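Local coordinates for protein ADP-ribosylglycohydrolase (Thermus thermophilus, PDB 2YZV) that belongs to the ADP-ribosylglycohydrolase family and folds as a compact, all-helical single chain that binds magnesium ions, at residues Q61-A66 with M132-L137; A66-L70 with L289-L293. All coordinates share one frame; numbering follows the deposited sequence.

How the interactions relate
Two contacts made by consecutive parts of one helix illustrate how a single helix can organise an all-helical fold. From the N terminus the chain passes helix 4-26 and then forms helix 57-72, where residues 61-66 and 66-70 share A66. Interaction 1 closes a loop of 65 residues when 132-137 returns to 61-66; interaction 2 closes a far longer one of 218 residues when 289-293 reaches 66-70. The loops cross, since the segments alternate along the chain. Their centres lie about 9 Å apart, and the contacts touch where L69 meets P136 and L137, and where L293 meets P136. Helix 57-72 thus joins helix 135-141 to helix 283-298.

Interaction 1 (Q61-A66 with M132-L137); sequences QALCLA and MRLAPL
M132 meets Q61 with its terminal methyl: the chain runs extended beyond CG and lays CE against the amide, 3.2 Å from Q61 NE2. A bound magnesium ion lies about 5 Å from this methionine side chain. Next along the segment, R133 sits close against the helix, its CB 3.8 Å from A62 N. Its CG stands between the backbone N and the carbonyl carbon (chi1 67°), from where the extended chain passes obliquely across the Q61 side chain and brings NH1 to Q61 OE1. That hydrogen bond is 2.8 Å from NH1 to OE1. It leaves the guanidinium at its edge, in plane, and meets the amide oxygen nearly head-on to its C=O bond, although the amide and guanidinium planes are turned 38° apart. The carbonyl oxygen R133 O faces a methyl group instead, with L65 CD2 3.4 Å away. P136 then presses its ring on the helix: CG reaches A62 O at 3.4 Å, while CB packs on A66 CB at 4.0 Å. L137 closes the row, lying loosely beside L65 CD2. Chemically, one polar link at the start gives way to apolar packing. R133 NH2 also bonds A154 O and T158 OG1, so the guanidinium has its orientation fixed from more than one direction, whereas R133 O is buried here without a hydrogen-bonding partner.

Interaction 2 (A66-L70 with L289-L293); sequences AESLL and LALAL
L70 and L293 cross at about a right angle, and this pair makes the closest side-chain approach between 66-70 and 289-293. The methyl L293 CD2 is set against the branch point of its partner, 3.5 Å from L70 CG, and comes equally near one of the methyls, L70 CD2. Both leucines carry CG anti to the carbonyl carbon (chi1 -68° in L70 and -67° in L293), which swings each isobutyl group out beside its own backbone N and across the gap between the helices. L70 also meets L289, this time obliquely and methyl to methyl, with L70 CD1 3.6 Å from L289 CD2. The same CD1 lies 3.7 Å from A292 CB, so L70 fits among L289, A292 and L293, residues spread over one turn of the facing helix. One turn earlier, A66 turns its small CB toward L289 and L293: L293 CD1 is 4.0 Å from A66 CB, and L289 CD1 stands slightly farther off. L69 adds its CB against L293 CD2, and at the outer margin the aliphatic CG of E67 grazes L289. No hydrogen bond spans this contact. F15 of helix 4-26 touches both A66 and L293, while L139 and A140 of helix 135-141 also pack on L293. The axes of the segments 66-70 and 289-293 approach to 10.2 Å and run broadly in the same direction, 35° apart, a side-by-side pairing of helices joined by interleaved leucines, as expected within the helical bundle of an ADP-ribosylglycohydrolase fold.

Interaction 1 (Q61-A66 with M132-L137)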
loop_
_atom_site.group_PDB
_atom_site.type_symbol
_atom_site.label_atom_id
_atom_site.label_comp_id
_atom_site.label_asym_id
_atom_site.label_seq_id
_atom_site.Cartn_x
_atom_site.Cartn_y
_atom_site.Cartn_z
ATOM N N GLN A 61 -6.029 -4.708 -6.813
ATOM C CA GLN A 61 -6.768 -3.469 -6.627
ATOM C C GLN A 61 -5.922 -2.255 -6.990
ATOM O O GLN A 61 -6.433 -1.279 -7.542
ATOM C CB GLN A 61 -7.264 -3.361 -5.184
ATOM C CG GLN A 61 -8.485 -4.217 -4.909
ATOM C CD GLN A 61 -8.924 -4.150 -3.464
ATOM O OE1 GLN A 61 -8.968 -3.075 -2.869
ATOM N NE2 GLN A 61 -9.257 -5.300 -2.893
ATOM N N ALA A 62 -4.629 -2.312 -6.679
ATOM C CA ALA A 62 -3.729 -1.214 -7.002
ATOM C C ALA A 62 -3.697 -1.029 -8.516
ATOM O O ALA A 62 -3.680 0.100 -9.009
ATOM C CB ALA A 62 -2.322 -1.506 -6.473
ATOM N N LEU A 63 -3.697 -2.139 -9.248
ATOM C CA LEU A 63 -3.673 -2.084 -10.708
ATOM C C LEU A 63 -4.976 -1.506 -11.247
ATOM O O LEU A 63 -4.967 -0.725 -12.199
ATOM C CB LEU A 63 -3.434 -3.480 -11.298
ATOM C CG LEU A 63 -2.031 -4.055 -11.069
ATOM C CD1 LEU A 63 -1.963 -5.482 -11.580
ATOM C CD2 LEU A 63 -1.004 -3.191 -11.786
ATOM N N CYS A 64 -6.092 -1.898 -10.642
ATOM C CA CYS A 64 -7.398 -1.398 -11.058
ATOM C C CYS A 64 -7.474 0.106 -10.846
ATOM O O CYS A 64 -7.917 0.847 -11.728
ATOM C CB CYS A 64 -8.509 -2.075 -10.256
ATOM S SG CYS A 64 -8.766 -3.801 -10.683
ATOM N N LEU A 65 -7.050 0.548 -9.665
ATOM C CA LEU A 65 -7.062 1.966 -9.335
ATOM C C LEU A 65 -6.166 2.725 -10.302
ATOM O O LEU A 65 -6.532 3.796 -10.787
ATOM C CB LEU A 65 -6.584 2.184 -7.896
ATOM C CG LEU A 65 -6.428 3.627 -7.407
ATOM C CD1 LEU A 65 -7.758 4.368 -7.503
ATOM C CD2 LEU A 65 -5.934 3.621 -5.965
ATOM N N ALA A 66 -4.993 2.162 -10.585
ATOM C CA ALA A 66 -4.047 2.785 -11.503
ATOM C C ALA A 66 -4.697 3.006 -12.868
ATOM O O ALA A 66 -4.623 4.100 -13.426
ATOM C CB ALA A 66 -2.800 1.905 -11.652
ATOM N N MET A 132 -3.253 -0.876 1.169
ATOM C CA MET A 132 -2.566 -1.773 0.246
ATOM C C MET A 132 -2.566 -1.355 -1.215
ATOM O O MET A 132 -1.740 -1.835 -1.994
ATOM C CB MET A 132 -3.173 -3.174 0.349
ATOM C CG MET A 132 -4.612 -3.240 -0.117
ATOM S SD MET A 132 -5.345 -4.880 0.023
ATOM C CE MET A 132 -6.637 -4.772 -1.222
ATOM N N ARG A 133 -3.471 -0.456 -1.584
ATOM C CA ARG A 133 -3.606 -0.033 -2.976
ATOM C C ARG A 133 -3.346 1.451 -3.229
ATOM O O ARG A 133 -3.523 1.924 -4.352
ATOM C CB ARG A 133 -5.029 -0.359 -3.451
ATOM C CG ARG A 133 -6.089 0.497 -2.736
ATOM C CD ARG A 133 -7.529 0.041 -2.979
ATOM N NE ARG A 133 -8.459 0.935 -2.286
ATOM C CZ ARG A 133 -9.517 0.533 -1.586
ATOM N NH1 ARG A 133 -9.800 -0.759 -1.476
ATOM N NH2 ARG A 133 -10.281 1.428 -0.977
ATOM N N LEU A 134 -2.911 2.169 -2.199
ATOM C CA LEU A 134 -2.688 3.616 -2.270
ATOM C C LEU A 134 -1.719 4.253 -3.278
ATOM O O LEU A 134 -2.087 5.214 -3.956
ATOM C CB LEU A 134 -2.312 4.133 -0.880
ATOM C CG LEU A 134 -3.187 5.182 -0.183
ATOM C CD1 LEU A 134 -2.281 6.069 0.654
ATOM C CD2 LEU A 134 -3.956 6.028 -1.185
ATOM N N ALA A 135 -0.493 3.741 -3.365
ATOM C CA ALA A 135 0.535 4.302 -4.249
ATOM C C ALA A 135 0.088 4.931 -5.574
ATOM O O ALA A 135 0.461 6.068 -5.874
ATOM C CB ALA A 135 1.617 3.257 -4.516
ATOM N N PRO A 136 -0.702 4.213 -6.386
ATOM C CA PRO A 136 -1.140 4.798 -7.663
ATOM C C PRO A 136 -1.753 6.198 -7.539
ATOM O O PRO A 136 -1.497 7.073 -8.372
ATOM C CB PRO A 136 -2.142 3.771 -8.182
ATOM C CG PRO A 136 -1.589 2.481 -7.659
ATOM C CD PRO A 136 -1.224 2.843 -6.232
ATOM N N LEU A 137 -2.557 6.409 -6.502
ATOM C CA LEU A 137 -3.191 7.706 -6.301
ATOM C C LEU A 137 -2.166 8.803 -6.062
ATOM O O LEU A 137 -2.259 9.886 -6.647
ATOM C CB LEU A 137 -4.158 7.660 -5.115
ATOM C CG LEU A 137 -4.791 8.999 -4.723
ATOM C CD1 LEU A 137 -5.596 9.559 -5.886
ATOM C CD2 LEU A 137 -5.687 8.794 -3.513
#

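Interaction 2 (A66-L70 with L289-L293)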
loop_
_atom_site.group_PDB
_atom_site.type_symbol
_atom_site.label_atom_id
_atom_site.label_comp_id
_atom_site.label_asym_id
_atom_site.label_seq_id
_atom_site.Cartn_x
_atom_site.Cartn_y
_atom_site.Cartn_z
ATOM N N ALA A 66 -4.993 2.162 -10.585
ATOM C CA ALA A 66 -4.047 2.785 -11.503
ATOM C C ALA A 66 -4.697 3.006 -12.868
ATOM O O ALA A 66 -4.623 4.100 -13.426
ATOM C CB ALA A 66 -2.800 1.905 -11.652
ATOM N N GLU A 67 -5.334 1.969 -13.400
ATOM C CA GLU A 67 -5.977 2.089 -14.704
ATOM C C GLU A 67 -7.129 3.085 -14.671
ATOM O O GLU A 67 -7.336 3.829 -15.628
ATOM C CB GLU A 67 -6.466 0.722 -15.187
ATOM C CG GLU A 67 -5.347 -0.294 -15.347
ATOM C CD GLU A 67 -5.724 -1.449 -16.253
ATOM O OE1 GLU A 67 -6.784 -2.069 -16.029
ATOM O OE2 GLU A 67 -4.952 -1.736 -17.193
ATOM N N SER A 68 -7.875 3.102 -13.572
ATOM C CA SER A 68 -8.995 4.029 -13.439
ATOM C C SER A 68 -8.513 5.481 -13.476
ATOM O O SER A 68 -9.097 6.322 -14.164
ATOM C CB SER A 68 -9.744 3.767 -12.129
ATOM O OG SER A 68 -10.892 4.596 -12.014
ATOM N N LEU A 69 -7.445 5.772 -12.737
ATOM C CA LEU A 69 -6.895 7.125 -12.679
ATOM C C LEU A 69 -6.403 7.602 -14.042
ATOM O O LEU A 69 -6.622 8.751 -14.428
ATOM C CB LEU A 69 -5.744 7.182 -11.668
ATOM C CG LEU A 69 -6.133 6.953 -10.205
ATOM C CD1 LEU A 69 -4.885 6.803 -9.344
ATOM C CD2 LEU A 69 -6.983 8.114 -9.720
ATOM N N LEU A 70 -5.737 6.712 -14.769
ATOM C CA LEU A 70 -5.209 7.059 -16.080
ATOM C C LEU A 70 -6.293 7.240 -17.133
ATOM O O LEU A 70 -6.130 8.033 -18.059
ATOM C CB LEU A 70 -4.217 5.991 -16.545
ATOM C CG LEU A 70 -2.907 5.906 -15.754
ATOM C CD1 LEU A 70 -2.112 4.688 -16.202
ATOM C CD2 LEU A 70 -2.099 7.183 -15.953
ATOM N N LEU A 289 2.627 1.577 -16.103
ATOM C CA LEU A 289 1.587 2.301 -15.375
ATOM C C LEU A 289 2.186 3.364 -14.459
ATOM O O LEU A 289 1.699 4.495 -14.413
ATOM C CB LEU A 289 0.736 1.334 -14.535
ATOM C CG LEU A 289 -0.222 0.394 -15.270
ATOM C CD1 LEU A 289 -0.790 -0.631 -14.297
ATOM C CD2 LEU A 289 -1.342 1.204 -15.911
ATOM N N ALA A 290 3.238 3.000 -13.727
ATOM C CA ALA A 290 3.883 3.932 -12.805
ATOM C C ALA A 290 4.381 5.169 -13.542
ATOM O O ALA A 290 4.198 6.293 -13.076
ATOM C CB ALA A 290 5.041 3.251 -12.086
ATOM N N LEU A 291 5.013 4.957 -14.692
ATOM C CA LEU A 291 5.523 6.074 -15.479
ATOM C C LEU A 291 4.380 6.924 -16.022
ATOM O O LEU A 291 4.469 8.152 -16.038
ATOM C CB LEU A 291 6.396 5.558 -16.627
ATOM C CG LEU A 291 7.766 5.018 -16.209
ATOM C CD1 LEU A 291 8.479 4.419 -17.412
ATOM C CD2 LEU A 291 8.593 6.144 -15.608
ATOM N N ALA A 292 3.307 6.275 -16.458
ATOM C CA ALA A 292 2.151 6.997 -16.986
ATOM C C ALA A 292 1.527 7.864 -15.893
ATOM O O ALA A 292 1.181 9.025 -16.122
ATOM C CB ALA A 292 1.123 6.012 -17.531
ATOM N N LEU A 293 1.391 7.298 -14.698
ATOM C CA LEU A 293 0.815 8.035 -13.581
ATOM C C LEU A 293 1.696 9.219 -13.192
ATOM O O LEU A 293 1.193 10.302 -12.893
ATOM C CB LEU A 293 0.623 7.100 -12.380
ATOM C CG LEU A 293 -0.430 5.999 -12.552
ATOM C CD1 LEU A 293 -0.239 4.937 -11.477
ATOM C CD2 LEU A 293 -1.831 6.592 -12.486
#